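Local structure of protein LEC-6 (Caenorhabditis elegans, 3VV1) at residues Ser59-Leu73 / Asn76-Ser90. The protein is a galectin that binds galactose-containing glycans, with a preference for fucose-bearing saccharides such as galactose-beta-1,4-fucose. Residues are numbered along the deposited sequence; the frame is centred on the assembly and turned at random.
With GAL (beta-D-galactopyranose), chain C; FUC (alpha-L-fucopyranose), chain B.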
# COMPACT_ATOMS: atom_id res chain seq x y z
N SER A 59 29.04 9.87 -0.99
CA SER A 59 29.44 9.66 -2.37
C SER A 59 28.71 8.50 -3.07
O SER A 59 28.95 8.28 -4.27
CB SER A 59 30.93 9.39 -2.43
OG SER A 59 31.30 8.27 -1.63
N ARG A 60 27.89 7.77 -2.32
CA ARG A 60 27.08 6.67 -2.89
C ARG A 60 25.69 6.67 -2.37
O ARG A 60 25.46 7.13 -1.30
CB ARG A 60 27.71 5.30 -2.54
CG ARG A 60 29.17 5.20 -3.02
CD ARG A 60 29.72 3.80 -2.75
NE ARG A 60 31.10 3.75 -3.25
CZ ARG A 60 31.90 2.68 -3.11
NH1 ARG A 60 31.46 1.56 -2.49
NH2 ARG A 60 33.15 2.73 -3.55
N PHE A 61 24.79 5.99 -3.11
CA PHE A 61 23.51 5.64 -2.54
C PHE A 61 23.13 4.32 -3.16
O PHE A 61 23.64 3.92 -4.24
CB PHE A 61 22.40 6.72 -2.78
CG PHE A 61 21.92 6.86 -4.22
CD1 PHE A 61 20.90 6.07 -4.72
CD2 PHE A 61 22.46 7.86 -5.04
CE1 PHE A 61 20.42 6.26 -6.02
CE2 PHE A 61 22.02 8.03 -6.37
CZ PHE A 61 20.98 7.23 -6.85
N HIS A 62 22.22 3.62 -2.52
CA HIS A 62 21.75 2.37 -3.14
C HIS A 62 20.30 2.10 -2.87
O HIS A 62 19.72 2.64 -1.92
CB HIS A 62 22.63 1.15 -2.72
CG HIS A 62 22.60 0.86 -1.28
ND1 HIS A 62 23.51 1.36 -0.40
CD2 HIS A 62 21.70 0.13 -0.52
CE1 HIS A 62 23.24 0.90 0.82
NE2 HIS A 62 22.13 0.17 0.76
N ILE A 63 19.72 1.25 -3.75
CA ILE A 63 18.39 0.67 -3.53
C ILE A 63 18.61 -0.82 -3.44
O ILE A 63 19.24 -1.40 -4.32
CB ILE A 63 17.47 0.99 -4.72
CG1 ILE A 63 17.06 2.48 -4.80
CG2 ILE A 63 16.20 0.18 -4.57
CD1 ILE A 63 17.99 3.39 -5.49
N ASN A 64 18.11 -1.44 -2.38
CA ASN A 64 18.09 -2.94 -2.26
C ASN A 64 16.69 -3.48 -2.38
O ASN A 64 15.78 -2.98 -1.70
CB ASN A 64 18.64 -3.40 -0.91
CG ASN A 64 20.13 -3.20 -0.79
OD1 ASN A 64 20.87 -3.23 -1.78
ND2 ASN A 64 20.58 -2.94 0.43
N LEU A 65 16.50 -4.50 -3.24
CA LEU A 65 15.24 -5.27 -3.27
C LEU A 65 15.59 -6.56 -2.56
O LEU A 65 16.41 -7.36 -3.08
CB LEU A 65 14.81 -5.51 -4.73
CG LEU A 65 14.72 -4.29 -5.64
CD1 LEU A 65 14.33 -4.69 -7.07
CD2 LEU A 65 13.78 -3.22 -5.08
N ARG A 66 15.09 -6.72 -1.34
CA ARG A 66 15.59 -7.77 -0.41
C ARG A 66 14.49 -8.81 -0.21
O ARG A 66 13.32 -8.43 -0.01
CB ARG A 66 15.86 -7.22 1.02
CG ARG A 66 16.94 -6.18 1.02
CD ARG A 66 17.19 -5.76 2.46
NE ARG A 66 18.05 -6.77 2.89
CZ ARG A 66 19.34 -6.63 3.24
NH1 ARG A 66 19.97 -5.46 3.26
NH2 ARG A 66 19.97 -7.70 3.55
N THR A 67 14.87 -10.08 -0.14
CA THR A 67 14.00 -11.13 0.42
C THR A 67 14.39 -11.29 1.92
O THR A 67 15.37 -10.64 2.37
CB THR A 67 14.19 -12.48 -0.28
OG1 THR A 67 15.41 -13.09 0.19
CG2 THR A 67 14.29 -12.33 -1.76
N PRO A 68 13.70 -12.14 2.67
CA PRO A 68 14.13 -12.33 4.07
C PRO A 68 15.56 -12.90 4.16
O PRO A 68 16.20 -12.72 5.19
CB PRO A 68 13.09 -13.32 4.63
CG PRO A 68 11.84 -12.99 3.80
CD PRO A 68 12.38 -12.76 2.41
N ASP A 69 16.04 -13.57 3.11
CA ASP A 69 17.33 -14.27 3.18
C ASP A 69 18.47 -13.59 2.41
O ASP A 69 19.66 -13.90 2.68
CB ASP A 69 17.18 -15.67 2.63
CG ASP A 69 16.24 -16.49 3.50
OD1 ASP A 69 16.22 -16.31 4.75
OD2 ASP A 69 15.51 -17.30 2.94
N ASP A 70 18.13 -12.72 1.42
CA ASP A 70 19.18 -12.26 0.51
C ASP A 70 18.81 -10.99 -0.16
O ASP A 70 17.61 -10.61 -0.12
CB ASP A 70 19.52 -13.35 -0.53
CG ASP A 70 20.62 -14.27 -0.05
OD1 ASP A 70 21.74 -13.78 0.36
OD2 ASP A 70 20.36 -15.48 -0.05
N ILE A 71 19.77 -10.35 -0.83
CA ILE A 71 19.47 -9.18 -1.64
C ILE A 71 19.31 -9.63 -3.11
O ILE A 71 20.25 -10.18 -3.71
CB ILE A 71 20.55 -8.10 -1.58
CG1 ILE A 71 20.68 -7.62 -0.12
CG2 ILE A 71 20.17 -6.97 -2.54
CD1 ILE A 71 21.92 -6.75 0.08
N VAL A 72 18.11 -9.52 -3.67
CA VAL A 72 17.91 -9.90 -5.09
C VAL A 72 18.58 -8.91 -6.02
O VAL A 72 19.21 -9.30 -7.00
CB VAL A 72 16.41 -10.02 -5.42
CG1 VAL A 72 16.16 -10.05 -6.94
CG2 VAL A 72 15.83 -11.27 -4.75
N LEU A 73 18.45 -7.60 -5.73
CA LEU A 73 19.18 -6.58 -6.48
C LEU A 73 19.63 -5.47 -5.59
O LEU A 73 18.83 -4.90 -4.81
CB LEU A 73 18.28 -6.00 -7.59
CG LEU A 73 18.85 -4.77 -8.31
CD1 LEU A 73 20.17 -5.03 -9.06
CD2 LEU A 73 17.84 -4.23 -9.28
N ASN A 76 23.64 0.29 -6.98
CA ASN A 76 24.49 1.23 -6.20
C ASN A 76 25.07 2.30 -7.13
O ASN A 76 25.89 2.00 -7.99
CB ASN A 76 25.59 0.39 -5.59
CG ASN A 76 26.45 1.10 -4.51
OD1 ASN A 76 27.55 0.63 -4.22
ND2 ASN A 76 25.94 2.17 -3.87
N ALA A 77 24.61 3.52 -6.97
CA ALA A 77 25.19 4.64 -7.67
C ALA A 77 26.44 5.09 -6.91
O ALA A 77 26.36 5.36 -5.72
CB ALA A 77 24.15 5.79 -7.69
N ARG A 78 27.57 5.21 -7.60
CA ARG A 78 28.85 5.56 -6.96
C ARG A 78 29.44 6.80 -7.65
O ARG A 78 29.99 6.73 -8.76
CB ARG A 78 29.82 4.36 -7.09
CG ARG A 78 29.27 3.08 -6.46
CD ARG A 78 30.34 2.01 -6.52
NE ARG A 78 29.90 0.81 -5.79
CZ ARG A 78 30.66 -0.26 -5.62
NH1 ARG A 78 31.91 -0.29 -6.14
NH2 ARG A 78 30.21 -1.30 -4.92
N PHE A 79 29.34 7.95 -6.99
CA PHE A 79 29.95 9.17 -7.51
C PHE A 79 31.46 9.17 -7.30
O PHE A 79 32.18 9.87 -8.00
CB PHE A 79 29.25 10.38 -6.86
CG PHE A 79 27.80 10.46 -7.24
CD1 PHE A 79 27.41 10.97 -8.49
CD2 PHE A 79 26.79 9.92 -6.38
CE1 PHE A 79 26.05 10.97 -8.83
CE2 PHE A 79 25.43 9.93 -6.74
CZ PHE A 79 25.06 10.46 -7.99
N ASP A 80 31.95 8.37 -6.34
CA ASP A 80 33.39 8.31 -6.10
C ASP A 80 34.06 7.50 -7.23
O ASP A 80 35.15 7.85 -7.67
CB ASP A 80 33.71 7.70 -4.70
CG ASP A 80 33.18 6.25 -4.54
OD1 ASP A 80 32.07 5.94 -5.08
OD2 ASP A 80 33.87 5.46 -3.88
N GLU A 81 33.38 6.45 -7.68
CA GLU A 81 33.92 5.60 -8.77
C GLU A 81 33.41 5.99 -10.18
O GLU A 81 33.95 5.49 -11.18
CB GLU A 81 33.67 4.13 -8.53
CG GLU A 81 34.38 3.61 -7.29
CD GLU A 81 34.27 2.12 -7.10
OE1 GLU A 81 33.38 1.48 -7.66
OE2 GLU A 81 35.08 1.62 -6.35
N GLY A 82 32.40 6.85 -10.28
CA GLY A 82 31.80 7.19 -11.59
C GLY A 82 31.13 5.98 -12.25
O GLY A 82 31.31 5.74 -13.44
N ALA A 83 30.31 5.25 -11.48
CA ALA A 83 29.70 4.04 -12.00
C ALA A 83 28.45 3.73 -11.26
O ALA A 83 28.27 4.18 -10.12
CB ALA A 83 30.65 2.86 -11.84
N VAL A 84 27.58 2.95 -11.91
CA VAL A 84 26.57 2.15 -11.18
C VAL A 84 27.02 0.73 -11.07
O VAL A 84 27.50 0.17 -12.06
CB VAL A 84 25.16 2.26 -11.86
CG1 VAL A 84 24.25 1.16 -11.37
CG2 VAL A 84 24.55 3.61 -11.53
N VAL A 85 26.90 0.13 -9.87
CA VAL A 85 27.26 -1.29 -9.69
C VAL A 85 25.98 -2.01 -9.30
O VAL A 85 25.33 -1.58 -8.34
CB VAL A 85 28.31 -1.47 -8.59
CG1 VAL A 85 28.51 -2.97 -8.30
CG2 VAL A 85 29.62 -0.83 -9.09
N ASN A 86 25.59 -3.04 -10.04
CA ASN A 86 24.50 -3.89 -9.62
C ASN A 86 25.06 -5.22 -9.13
O ASN A 86 26.01 -5.77 -9.69
CB ASN A 86 23.61 -4.22 -10.81
CG ASN A 86 22.75 -3.04 -11.25
OD1 ASN A 86 22.45 -2.16 -10.45
ND2 ASN A 86 22.29 -3.06 -12.50
N ASN A 87 24.50 -5.71 -8.04
CA ASN A 87 24.89 -7.04 -7.58
C ASN A 87 23.77 -7.62 -6.75
O ASN A 87 22.65 -7.07 -6.69
CB ASN A 87 26.18 -6.95 -6.71
CG ASN A 87 27.02 -8.21 -6.71
OD1 ASN A 87 26.55 -9.26 -7.14
ND2 ASN A 87 28.24 -8.13 -6.20
N SER A 88 24.04 -8.76 -6.14
CA SER A 88 23.04 -9.48 -5.36
C SER A 88 23.79 -10.37 -4.39
O SER A 88 25.02 -10.57 -4.54
CB SER A 88 22.26 -10.43 -6.30
OG SER A 88 23.14 -11.28 -7.08
N THR A 89 23.07 -10.92 -3.42
CA THR A 89 23.67 -11.90 -2.55
C THR A 89 22.95 -13.25 -2.63
O THR A 89 21.76 -13.33 -2.98
CB THR A 89 23.71 -11.48 -1.06
OG1 THR A 89 22.39 -11.44 -0.49
CG2 THR A 89 24.41 -10.13 -0.88
N SER A 90 23.69 -14.31 -2.36
CA SER A 90 23.07 -15.62 -2.20
C SER A 90 23.72 -16.26 -1.02
O SER A 90 24.95 -16.33 -0.97
CB SER A 90 23.31 -16.49 -3.48
OG SER A 90 22.76 -17.80 -3.32
C1 GAL C . 31.23 -3.53 -2.27
C2 GAL C . 30.53 -2.46 -1.38
C3 GAL C . 29.17 -2.91 -1.00
C4 GAL C . 28.39 -3.31 -2.27
C5 GAL C . 29.22 -4.34 -3.06
C6 GAL C . 28.48 -4.79 -4.34
O2 GAL C . 31.31 -2.26 -0.23
O3 GAL C . 28.45 -1.82 -0.37
O4 GAL C . 28.13 -2.14 -3.07
O5 GAL C . 30.44 -3.79 -3.43
O6 GAL C . 29.31 -5.75 -5.03
C1 FUC B . 35.32 -1.63 -3.38
C2 FUC B . 34.40 -1.76 -4.68
C3 FUC B . 33.84 -3.21 -4.83
C4 FUC B . 33.42 -3.87 -3.49
C5 FUC B . 34.66 -4.13 -2.62
C6 FUC B . 34.15 -4.74 -1.33
O1 FUC B . 36.60 -1.11 -3.72
O2 FUC B . 34.96 -1.15 -5.99
O3 FUC B . 32.72 -3.04 -5.62
O4 FUC B . 32.44 -2.98 -2.75
O5 FUC B . 35.29 -2.82 -2.37
O HOH W 1 32.57 5.48 -0.73
O HOH W 2 28.74 0.60 -1.76
O HOH W 3 25.48 3.15 -1.00
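Arg60 and Arg78 share one conformation: in each, CG stands opposite the carbonyl carbon (chi1 -57° and -58°) and the chain runs extended to NE. Because they are a non-hydrogen-bonded pair on neighbouring antiparallel strands, this lays their guanidinium groups flat on each other, centres 4.1 Å apart and planes at 5°. Two such cations probably tolerate stacking because carboxylates meet their edges. Arg60 grips Asp80 side-on, NE to OD1 at 3.0 Å and NH2 to OD2 at 2.8 Å; Arg78 NH1 reaches Glu81 OE1, which also pairs with Arg99. A guanidinium suits the place of Arg78, since its N-H groups fan out in one plane to bind Glu81, Asn76 OD1 and both sugars, NH2 meeting galactose O4 at 2.9 Å and NH1 fucose O3.

Asn76 suits its place by having both donor and acceptor. Its ND2 binds Phe61 O from above the carbonyl plane, while Ala77 N donates to the same oxygen, so two N-H groups grip it; its OD1 receives Arg78 NE. One water joins Asn76 OD1 and Arg60 NH1 to galactose O3 and O4. On the other face of the sheet, Ala77 is small enough to seat its CB over the Phe61 ring, 3.7 Å from the centroid, in the core of the galectin sandwich. Farther along, Thr89 OG1 donates to Asp70 OD1 at 2.6 Å and accepts from Ile71 N, joining the strand ends. The sugar-binding Arg78 thus lies between second-shell Arg60 and Val85 CG2, while Asn76 and Glu81 fix its rotation and aim its donors at galactose and fucose; the acids probably also offset the paired positive charge.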